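Local coordinates for protein phenol hydroxylase component phL (Pseudomonas stutzeri, PDB 3U52) that probably serves as a helical, non-catalytic subunit of a multicomponent phenol hydroxylase, the bacterial monooxygenase that adds oxygen to phenol, at residues D[158-163]-D[225-230]; D[131-136]-D[216-221]; D[164-169]-D[250-255]. All blocks are in the same frame, centred on the assembly; numbering follows the deposited sequence.

Contact 1: D[158-163]-D[225-230]; sequences MDRLGI and MMYPLV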
loop_
_atom_site.group_PDB
_atom_site.type_symbol
_atom_site.label_atom_id
_atom_site.label_comp_id
_atom_site.label_asym_id
_atom_site.label_seq_id
_atom_site.Cartn_x
_atom_site.Cartn_y
_atom_site.Cartn_z
ATOM N N MET D 158 8.016 17.972 -18.355
ATOM C CA MET D 158 8.661 17.766 -17.067
ATOM C C MET D 158 9.960 16.937 -17.190
ATOM O O MET D 158 10.942 17.262 -16.544
ATOM C CB MET D 158 7.667 17.191 -16.033
ATOM C CG MET D 158 6.486 18.167 -15.660
ATOM S SD MET D 158 6.924 19.956 -15.632
ATOM C CE MET D 158 6.212 20.590 -17.210
ATOM N N ASP D 159 9.981 15.934 -18.060
ATOM C CA ASP D 159 11.216 15.187 -18.391
ATOM C C ASP D 159 12.297 16.136 -18.927
ATOM O O ASP D 159 13.450 16.004 -18.578
ATOM C CB ASP D 159 10.924 14.192 -19.498
ATOM C CG ASP D 159 9.999 13.053 -19.060
ATOM O OD1 ASP D 159 9.859 12.825 -17.842
ATOM O OD2 ASP D 159 9.401 12.395 -19.949
ATOM N N ARG D 160 11.909 17.096 -19.777
ATOM C CA ARG D 160 12.896 18.035 -20.377
ATOM C C ARG D 160 13.526 18.902 -19.311
ATOM O O ARG D 160 14.721 19.167 -19.375
ATOM C CB ARG D 160 12.304 18.930 -21.510
ATOM C CG ARG D 160 11.498 18.236 -22.572
ATOM C CD ARG D 160 12.219 17.011 -23.184
ATOM N NE ARG D 160 13.325 17.371 -24.066
ATOM C CZ ARG D 160 13.231 17.542 -25.385
ATOM N NH1 ARG D 160 12.072 17.352 -26.021
ATOM N NH2 ARG D 160 14.315 17.894 -26.069
ATOM N N LEU D 161 12.740 19.348 -18.343
ATOM C CA LEU D 161 13.267 20.091 -17.211
ATOM C C LEU D 161 14.229 19.222 -16.378
ATOM O O LEU D 161 15.290 19.687 -16.023
ATOM C CB LEU D 161 12.135 20.562 -16.323
ATOM C CG LEU D 161 12.574 21.228 -15.033
ATOM C CD1 LEU D 161 13.326 22.555 -15.400
ATOM C CD2 LEU D 161 11.388 21.448 -14.064
ATOM N N GLY D 162 13.838 17.981 -16.082
ATOM C CA GLY D 162 14.727 16.980 -15.447
ATOM C C GLY D 162 16.022 16.771 -16.218
ATOM O O GLY D 162 17.087 16.793 -15.639
ATOM N N ILE D 163 15.942 16.597 -17.534
ATOM C CA ILE D 163 17.165 16.463 -18.347
ATOM C C ILE D 163 18.081 17.713 -18.279
ATOM O O ILE D 163 19.299 17.612 -18.126
ATOM C CB ILE D 163 16.828 16.080 -19.795
ATOM C CG1 ILE D 163 16.327 14.634 -19.825
ATOM C CG2 ILE D 163 18.059 16.217 -20.707
ATOM C CD1 ILE D 163 15.547 14.338 -21.027
ATOM N N MET D 225 16.728 14.546 -34.464
ATOM C CA MET D 225 18.057 14.693 -35.038
ATOM C C MET D 225 19.027 14.977 -33.919
ATOM O O MET D 225 20.117 14.394 -33.892
ATOM C CB MET D 225 18.079 15.861 -36.047
ATOM C CG MET D 225 17.881 15.440 -37.509
ATOM S SD MET D 225 18.109 16.849 -38.629
ATOM C CE MET D 225 16.516 17.663 -38.462
ATOM N N MET D 226 18.632 15.851 -32.981
ATOM C CA MET D 226 19.518 16.241 -31.870
ATOM C C MET D 226 19.966 15.104 -30.941
ATOM O O MET D 226 21.155 14.990 -30.611
ATOM C CB MET D 226 18.877 17.334 -31.021
ATOM C CG MET D 226 19.737 17.753 -29.845
ATOM S SD MET D 226 19.068 19.215 -29.069
ATOM C CE MET D 226 17.616 18.471 -28.278
ATOM N N TYR D 227 19.000 14.329 -30.458
ATOM C CA TYR D 227 19.303 13.257 -29.525
ATOM C C TYR D 227 20.260 12.219 -30.120
ATOM O O TYR D 227 21.240 11.905 -29.487
ATOM C CB TYR D 227 18.006 12.655 -28.941
ATOM C CG TYR D 227 17.612 13.415 -27.713
ATOM C CD1 TYR D 227 16.997 14.644 -27.815
ATOM C CD2 TYR D 227 17.953 12.932 -26.433
ATOM C CE1 TYR D 227 16.668 15.374 -26.691
ATOM C CE2 TYR D 227 17.635 13.650 -25.284
ATOM C CZ TYR D 227 17.003 14.864 -25.431
ATOM O OH TYR D 227 16.676 15.566 -24.316
ATOM N N PRO D 228 19.974 11.688 -31.341
ATOM C CA PRO D 228 21.007 10.801 -31.932
ATOM C C PRO D 228 22.370 11.474 -32.118
ATOM O O PRO D 228 23.379 10.879 -31.762
ATOM C CB PRO D 228 20.397 10.377 -33.280
ATOM C CG PRO D 228 18.827 10.508 -33.030
ATOM C CD PRO D 228 18.771 11.789 -32.211
ATOM N N LEU D 229 22.397 12.711 -32.623
ATOM C CA LEU D 229 23.678 13.386 -32.845
ATOM C C LEU D 229 24.462 13.503 -31.558
ATOM O O LEU D 229 25.643 13.174 -31.505
ATOM C CB LEU D 229 23.490 14.788 -33.456
ATOM C CG LEU D 229 24.766 15.624 -33.683
ATOM C CD1 LEU D 229 25.697 14.969 -34.699
ATOM C CD2 LEU D 229 24.370 17.024 -34.142
ATOM N N VAL D 230 23.795 13.979 -30.517
ATOM C CA VAL D 230 24.468 14.270 -29.246
ATOM C C VAL D 230 24.750 13.018 -28.368
ATOM O O VAL D 230 25.893 12.792 -27.925
ATOM C CB VAL D 230 23.723 15.357 -28.447
ATOM C CG1 VAL D 230 24.449 15.617 -27.108
ATOM C CG2 VAL D 230 23.654 16.652 -29.246
#
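Tyr-227, a residue of the xenon pocket, extends its hydroxyl end from helix 211-240 to meet Arg-160 and Ile-163 of helix 147-175. The short axes pass 15.7 Å apart, at 29°, so long side chains from both helices span the gap. The Arg-160 and Tyr-227 side chains reach toward each other from their two helices. NH2 of Arg-160 lies 3.5 Å from CE1 of Tyr-227, near the ring plane at its edge, and the guanidinium and ring planes stand 77° apart. This is edge contact, not a cation over a ring face. Bends at chi2 and chi3 of Arg-160 bring the guanidinium to this edge. Ile-163 faces the same hydroxyl, with CD1 3.7 Å from Tyr-227 OH and CG2 at 3.9 Å. Met-226 adds its methyl, CE being 4.0 Å from NH2 of Arg-160 at the guanidinium edge.

The polar ends are held from elsewhere. Glu-130 of helix 126-143 receives Arg-160 NE in a salt bridge on OE1 and is hydrogen-bonded through OE2 to Tyr-227 OH, while Asp-223 pairs with Arg-160 NH1. All four touching residues are buried, so the carboxylates probably offset the arginine charge within the protein. Rings of Trp-256, Tyr-257 and Tyr-231 meet Tyr-227. The arrangement is that of a buried charged and polar network beside the xenon site, inside a helical bundle.

Contact 2: D[131-136]-D[216-221]; sequences LGANMN and LVQNIL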
loop_
_atom_site.group_PDB
_atom_site.type_symbol
_atom_site.label_atom_id
_atom_site.label_comp_id
_atom_site.label_asym_id
_atom_site.label_seq_id
_atom_site.Cartn_x
_atom_site.Cartn_y
_atom_site.Cartn_z
ATOM N N LEU D 131 15.197 23.699 -21.863
ATOM C CA LEU D 131 14.308 24.695 -21.288
ATOM C C LEU D 131 13.290 25.086 -22.338
ATOM O O LEU D 131 12.099 25.023 -22.071
ATOM C CB LEU D 131 15.048 25.939 -20.799
ATOM C CG LEU D 131 13.998 26.827 -20.091
ATOM C CD1 LEU D 131 13.440 26.156 -18.846
ATOM C CD2 LEU D 131 14.601 28.073 -19.680
ATOM N N GLY D 132 13.748 25.469 -23.538
ATOM C CA GLY D 132 12.832 25.718 -24.673
ATOM C C GLY D 132 11.803 24.609 -24.849
ATOM O O GLY D 132 10.603 24.897 -25.013
ATOM N N ALA D 133 12.259 23.344 -24.818
ATOM C CA ALA D 133 11.373 22.166 -25.000
ATOM C C ALA D 133 10.406 21.978 -23.824
ATOM O O ALA D 133 9.259 21.615 -24.028
ATOM C CB ALA D 133 12.183 20.886 -25.198
ATOM N N ASN D 134 10.869 22.215 -22.600
ATOM C CA ASN D 134 9.941 22.319 -21.467
ATOM C C ASN D 134 8.837 23.357 -21.751
ATOM O O ASN D 134 7.653 23.063 -21.596
ATOM C CB ASN D 134 10.705 22.637 -20.162
ATOM C CG ASN D 134 9.818 23.104 -19.040
ATOM O OD1 ASN D 134 9.757 24.301 -18.756
ATOM N ND2 ASN D 134 9.135 22.161 -18.365
ATOM N N MET D 135 9.220 24.564 -22.182
ATOM C CA MET D 135 8.232 25.633 -22.389
ATOM C C MET D 135 7.251 25.285 -23.532
ATOM O O MET D 135 6.021 25.509 -23.411
ATOM C CB MET D 135 8.912 26.983 -22.626
ATOM C CG MET D 135 9.770 27.472 -21.456
ATOM S SD MET D 135 10.553 28.998 -21.959
ATOM C CE MET D 135 9.094 30.068 -22.017
ATOM N N ASN D 136 7.775 24.705 -24.614
ATOM C CA ASN D 136 6.921 24.327 -25.765
ATOM C C ASN D 136 5.911 23.244 -25.437
ATOM O O ASN D 136 4.770 23.289 -25.875
ATOM C CB ASN D 136 7.776 23.893 -26.944
ATOM C CG ASN D 136 8.557 25.044 -27.545
ATOM O OD1 ASN D 136 9.615 24.859 -28.170
ATOM N ND2 ASN D 136 8.051 26.247 -27.333
ATOM N N LEU D 216 5.362 18.724 -33.539
ATOM C CA LEU D 216 6.109 18.208 -34.680
ATOM C C LEU D 216 7.529 18.751 -34.709
ATOM O O LEU D 216 8.477 17.999 -34.845
ATOM C CB LEU D 216 5.392 18.593 -35.992
ATOM C CG LEU D 216 6.120 18.342 -37.338
ATOM C CD1 LEU D 216 6.327 16.868 -37.560
ATOM C CD2 LEU D 216 5.276 18.870 -38.445
ATOM N N VAL D 217 7.676 20.065 -34.614
ATOM C CA VAL D 217 8.995 20.706 -34.731
ATOM C C VAL D 217 9.876 20.347 -33.551
ATOM O O VAL D 217 11.047 19.935 -33.725
ATOM C CB VAL D 217 8.859 22.245 -34.803
ATOM C CG1 VAL D 217 10.238 22.896 -34.833
ATOM C CG2 VAL D 217 8.029 22.628 -36.042
ATOM N N GLN D 218 9.327 20.538 -32.353
ATOM C CA GLN D 218 10.024 20.222 -31.109
ATOM C C GLN D 218 10.274 18.703 -30.883
ATOM O O GLN D 218 11.417 18.252 -30.697
ATOM C CB GLN D 218 9.257 20.782 -29.899
ATOM C CG GLN D 218 9.977 20.523 -28.548
ATOM C CD GLN D 218 11.351 21.256 -28.493
ATOM O OE1 GLN D 218 11.376 22.419 -28.214
ATOM N NE2 GLN D 218 12.464 20.550 -28.699
ATOM N N ASN D 219 9.196 17.939 -30.881
ATOM C CA ASN D 219 9.233 16.568 -30.389
ATOM C C ASN D 219 9.639 15.536 -31.434
ATOM O O ASN D 219 10.046 14.445 -31.054
ATOM C CB ASN D 219 7.904 16.194 -29.677
ATOM C CG ASN D 219 7.637 17.060 -28.416
ATOM O OD1 ASN D 219 6.538 17.597 -28.236
ATOM N ND2 ASN D 219 8.649 17.227 -27.567
ATOM N N ILE D 220 9.527 15.872 -32.741
ATOM C CA ILE D 220 9.948 14.982 -33.827
ATOM C C ILE D 220 11.211 15.536 -34.529
ATOM O O ILE D 220 12.268 14.894 -34.526
ATOM C CB ILE D 220 8.826 14.742 -34.946
ATOM C CG1 ILE D 220 7.431 14.390 -34.373
ATOM C CG2 ILE D 220 9.297 13.688 -35.996
ATOM C CD1 ILE D 220 7.446 13.285 -33.362
ATOM N N LEU D 221 11.101 16.719 -35.125
ATOM C CA LEU D 221 12.201 17.247 -35.962
ATOM C C LEU D 221 13.468 17.658 -35.186
ATOM O O LEU D 221 14.551 17.167 -35.487
ATOM C CB LEU D 221 11.724 18.376 -36.879
ATOM C CG LEU D 221 10.545 18.098 -37.839
ATOM C CD1 LEU D 221 10.217 19.407 -38.594
ATOM C CD2 LEU D 221 10.721 16.885 -38.794
#
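Leu-216 O accepts two backbone N-H groups, from Ile-220 N at 3.2 Å and Leu-221 N at 2.9 Å, within the wide pi-type turn of the helix whose Gln-218 meets Ala-133. The bond from Leu-221 N reaches back five positions, one more than in an alpha-helix, which identifies the pi-type turn. Segments 131-136 and 216-221 approach to 10.4 Å between axes, at 124° between their directions, and their closest CA pair is Ala-133 with Gln-218.

Gln-218 carries most of the contact, with its CB bond directed at helix 126-143. CG is anti to the backbone N (chi1 -178°) and the chain then bends at chi2, which lays the amide end over the small Ala-133. There CD of Gln-218 is 3.4 Å from CB of Ala-133, and OE1 of Gln-218 is 3.2 Å from CA of Ala-133. NE2 of Gln-218 also packs beside the Ala-133 methyl, at 3.5 Å from CB. The methyl sits over the face of the amide, almost equally far from its carbon, oxygen and nitrogen. Asn-136, one helical turn further on, brings its side chain across that of Gln-218 at about a right angle; its CB lies 4.1 Å from OE1 of Gln-218.

What fixes the rotation of the Gln-218 amide is probably the hydrogen bond of NE2 to Asp-223 OD1, in the same helix. The contact is wholly buried. Helix 147-175 borders it through Arg-160, which touches Ala-133 and Asn-219. On the helix 211-240 side, Leu-216, Val-217 and Leu-221 pack on Trp-285 and Trp-289 of helix 276-302, while Ile-220 reaches Met-268 and Thr-264 of helix 251-274.

Contact 3: D[164-169]-D[250-255]; sequences GQYLSR and TEFMRD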
loop_
_atom_site.group_PDB
_atom_site.type_symbol
_atom_site.label_atom_id
_atom_site.label_comp_id
_atom_site.label_asym_id
_atom_site.label_seq_id
_atom_site.Cartn_x
_atom_site.Cartn_y
_atom_site.Cartn_z
ATOM N N GLY D 164 17.481 18.880 -18.348
ATOM C CA GLY D 164 18.199 20.152 -18.229
ATOM C C GLY D 164 18.872 20.265 -16.900
ATOM O O GLY D 164 20.038 20.725 -16.822
ATOM N N GLN D 165 18.200 19.771 -15.849
ATOM C CA GLN D 165 18.830 19.720 -14.500
ATOM C C GLN D 165 20.047 18.794 -14.403
ATOM O O GLN D 165 21.076 19.197 -13.897
ATOM C CB GLN D 165 17.791 19.459 -13.375
ATOM C CG GLN D 165 16.835 20.645 -13.228
ATOM C CD GLN D 165 15.684 20.391 -12.311
ATOM O OE1 GLN D 165 15.089 21.313 -11.795
ATOM N NE2 GLN D 165 15.352 19.139 -12.114
ATOM N N TYR D 166 19.952 17.576 -14.920
ATOM C CA TYR D 166 21.148 16.720 -15.057
ATOM C C TYR D 166 22.335 17.377 -15.789
ATOM O O TYR D 166 23.473 17.273 -15.315
ATOM C CB TYR D 166 20.797 15.412 -15.759
ATOM C CG TYR D 166 20.059 14.484 -14.829
ATOM C CD1 TYR D 166 18.967 13.745 -15.264
ATOM C CD2 TYR D 166 20.476 14.337 -13.513
ATOM C CE1 TYR D 166 18.278 12.886 -14.381
ATOM C CE2 TYR D 166 19.799 13.485 -12.618
ATOM C CZ TYR D 166 18.708 12.777 -13.057
ATOM O OH TYR D 166 18.053 11.932 -12.190
ATOM N N LEU D 167 22.067 18.032 -16.924
ATOM C CA LEU D 167 23.130 18.709 -17.712
ATOM C C LEU D 167 23.745 19.846 -16.881
ATOM O O LEU D 167 24.969 19.991 -16.816
ATOM C CB LEU D 167 22.586 19.209 -19.070
ATOM C CG LEU D 167 22.221 18.220 -20.180
ATOM C CD1 LEU D 167 21.314 18.886 -21.240
ATOM C CD2 LEU D 167 23.455 17.578 -20.818
ATOM N N SER D 168 22.902 20.637 -16.224
ATOM C CA SER D 168 23.350 21.586 -15.208
ATOM C C SER D 168 24.302 21.013 -14.150
ATOM O O SER D 168 25.321 21.633 -13.780
ATOM C CB SER D 168 22.152 22.186 -14.508
ATOM O OG SER D 168 21.342 22.833 -15.458
ATOM N N ARG D 169 23.951 19.844 -13.612
ATOM C CA ARG D 169 24.746 19.247 -12.559
ATOM C C ARG D 169 26.114 18.778 -13.012
ATOM O O ARG D 169 27.058 18.746 -12.234
ATOM C CB ARG D 169 23.990 18.072 -11.955
ATOM C CG ARG D 169 22.914 18.551 -10.986
ATOM C CD ARG D 169 22.899 17.558 -9.880
ATOM N NE ARG D 169 21.704 16.799 -9.990
ATOM C CZ ARG D 169 21.508 15.576 -9.519
ATOM N NH1 ARG D 169 22.476 14.859 -8.938
ATOM N NH2 ARG D 169 20.304 15.076 -9.693
ATOM N N THR D 250 24.864 10.523 -18.988
ATOM C CA THR D 250 23.876 10.825 -20.015
ATOM C C THR D 250 23.085 9.586 -20.375
ATOM O O THR D 250 22.383 9.558 -21.389
ATOM C CB THR D 250 24.579 11.397 -21.273
ATOM O OG1 THR D 250 25.589 10.476 -21.666
ATOM C CG2 THR D 250 25.265 12.768 -20.948
ATOM N N GLU D 251 23.190 8.530 -19.561
ATOM C CA GLU D 251 22.467 7.317 -19.903
ATOM C C GLU D 251 20.967 7.577 -19.692
ATOM O O GLU D 251 20.138 7.043 -20.393
ATOM C CB GLU D 251 22.971 6.099 -19.078
ATOM C CG GLU D 251 22.409 4.699 -19.521
ATOM C CD GLU D 251 22.864 4.177 -20.911
ATOM O OE1 GLU D 251 23.830 4.693 -21.529
ATOM O OE2 GLU D 251 22.245 3.206 -21.386
ATOM N N PHE D 252 20.625 8.397 -18.714
ATOM C CA PHE D 252 19.239 8.764 -18.518
ATOM C C PHE D 252 18.628 9.251 -19.868
ATOM O O PHE D 252 17.548 8.820 -20.272
ATOM C CB PHE D 252 19.127 9.829 -17.414
ATOM C CG PHE D 252 17.707 10.211 -17.090
ATOM C CD1 PHE D 252 17.033 9.591 -16.013
ATOM C CD2 PHE D 252 17.034 11.187 -17.851
ATOM C CE1 PHE D 252 15.689 9.942 -15.687
ATOM C CE2 PHE D 252 15.688 11.551 -17.556
ATOM C CZ PHE D 252 15.004 10.908 -16.481
ATOM N N MET D 253 19.366 10.107 -20.583
ATOM C CA MET D 253 18.897 10.738 -21.829
ATOM C C MET D 253 18.737 9.711 -22.937
ATOM O O MET D 253 17.791 9.807 -23.738
ATOM C CB MET D 253 19.882 11.828 -22.293
ATOM C CG MET D 253 19.946 13.099 -21.467
ATOM S SD MET D 253 20.606 12.937 -19.812
ATOM C CE MET D 253 21.647 14.418 -19.794
ATOM N N ARG D 254 19.644 8.736 -23.034
ATOM C CA ARG D 254 19.455 7.669 -24.039
ATOM C C ARG D 254 18.243 6.761 -23.779
ATOM O O ARG D 254 17.476 6.438 -24.719
ATOM C CB ARG D 254 20.727 6.824 -24.262
ATOM C CG ARG D 254 21.817 7.551 -25.047
ATOM C CD ARG D 254 23.098 6.665 -25.218
ATOM N NE ARG D 254 23.752 6.472 -23.922
ATOM C CZ ARG D 254 24.598 7.345 -23.394
ATOM N NH1 ARG D 254 24.911 8.429 -24.089
ATOM N NH2 ARG D 254 25.131 7.133 -22.175
ATOM N N ASP D 255 18.068 6.342 -22.518
ATOM C CA ASP D 255 16.890 5.578 -22.134
ATOM C C ASP D 255 15.594 6.385 -22.361
ATOM O O ASP D 255 14.607 5.851 -22.882
ATOM C CB ASP D 255 16.996 5.165 -20.635
ATOM C CG ASP D 255 17.987 3.981 -20.405
ATOM O OD1 ASP D 255 18.408 3.354 -21.414
ATOM O OD2 ASP D 255 18.370 3.700 -19.224
#
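Tyr-166 turns the edge of its ring to the face of Phe-252 in a T-shaped (edge-to-face) stack: centroids are 5.2 Å apart and the planes meet at 60°. CE1 of Tyr-166 is the leading atom, standing over the centre of the Phe-252 ring, and is 3.8 Å from CG of Phe-252. The two side chains cross at about a right angle. Their first torsions carry the rings to the place where they meet: Tyr-166 has CG beside the backbone N, whereas Phe-252 has CG anti to it (chi1 -177°).

A second, aliphatic layer lies beside the rings. Met-253, bent at chi2 and chi3, brings CE to within 3.8 Å of CD2 of Leu-167, the two side chains meeting at a slant; the same methyl comes 4.2 Å from CB of Tyr-166. The short axes run 11.1 Å apart at 158°, nearly antiparallel, and the side chains named fill the contact between them.

Tyr-166 OH is hydrogen-bonded to Glu-96, which also takes Arg-169 in a salt bridge, so a neighbouring acid ties the phenol end. Phe-99 meets the Tyr-166 ring, and Met-91 touches Phe-252, both from helix 81-105, while Tyr-231 of helix 211-240 touches Leu-167 and Met-253. Antiparallel helices joined through such buried aromatic and aliphatic layers are consistent with the ferritin-like helical bundle of bacterial multicomponent monooxygenase subunits.

Overall arrangement
Contact 1 is the middle of the three: its centre lies 10 Å from that of contact 2 and 8 Å from that of contact 3, while contacts 2 and 3 are 16 Å apart and do not touch. It meets contact 2 where Arg-160 CZ packs 3.5 Å from Ala-133 CB, and contact 3 where Ile-163 CG2 is 3.7 Å from Met-253 CG. Contacts 1 and 2 share helix 211-240; contacts 1 and 3 share helix 147-175. Contact 1 contributes Tyr-227, its side chain about 4 Å from a bound xenon, to the xenon pocket, which Asp-232 and Tyr-257 complete. Met-253 of contact 3 has its side chain about 7 Å from a bound xenon.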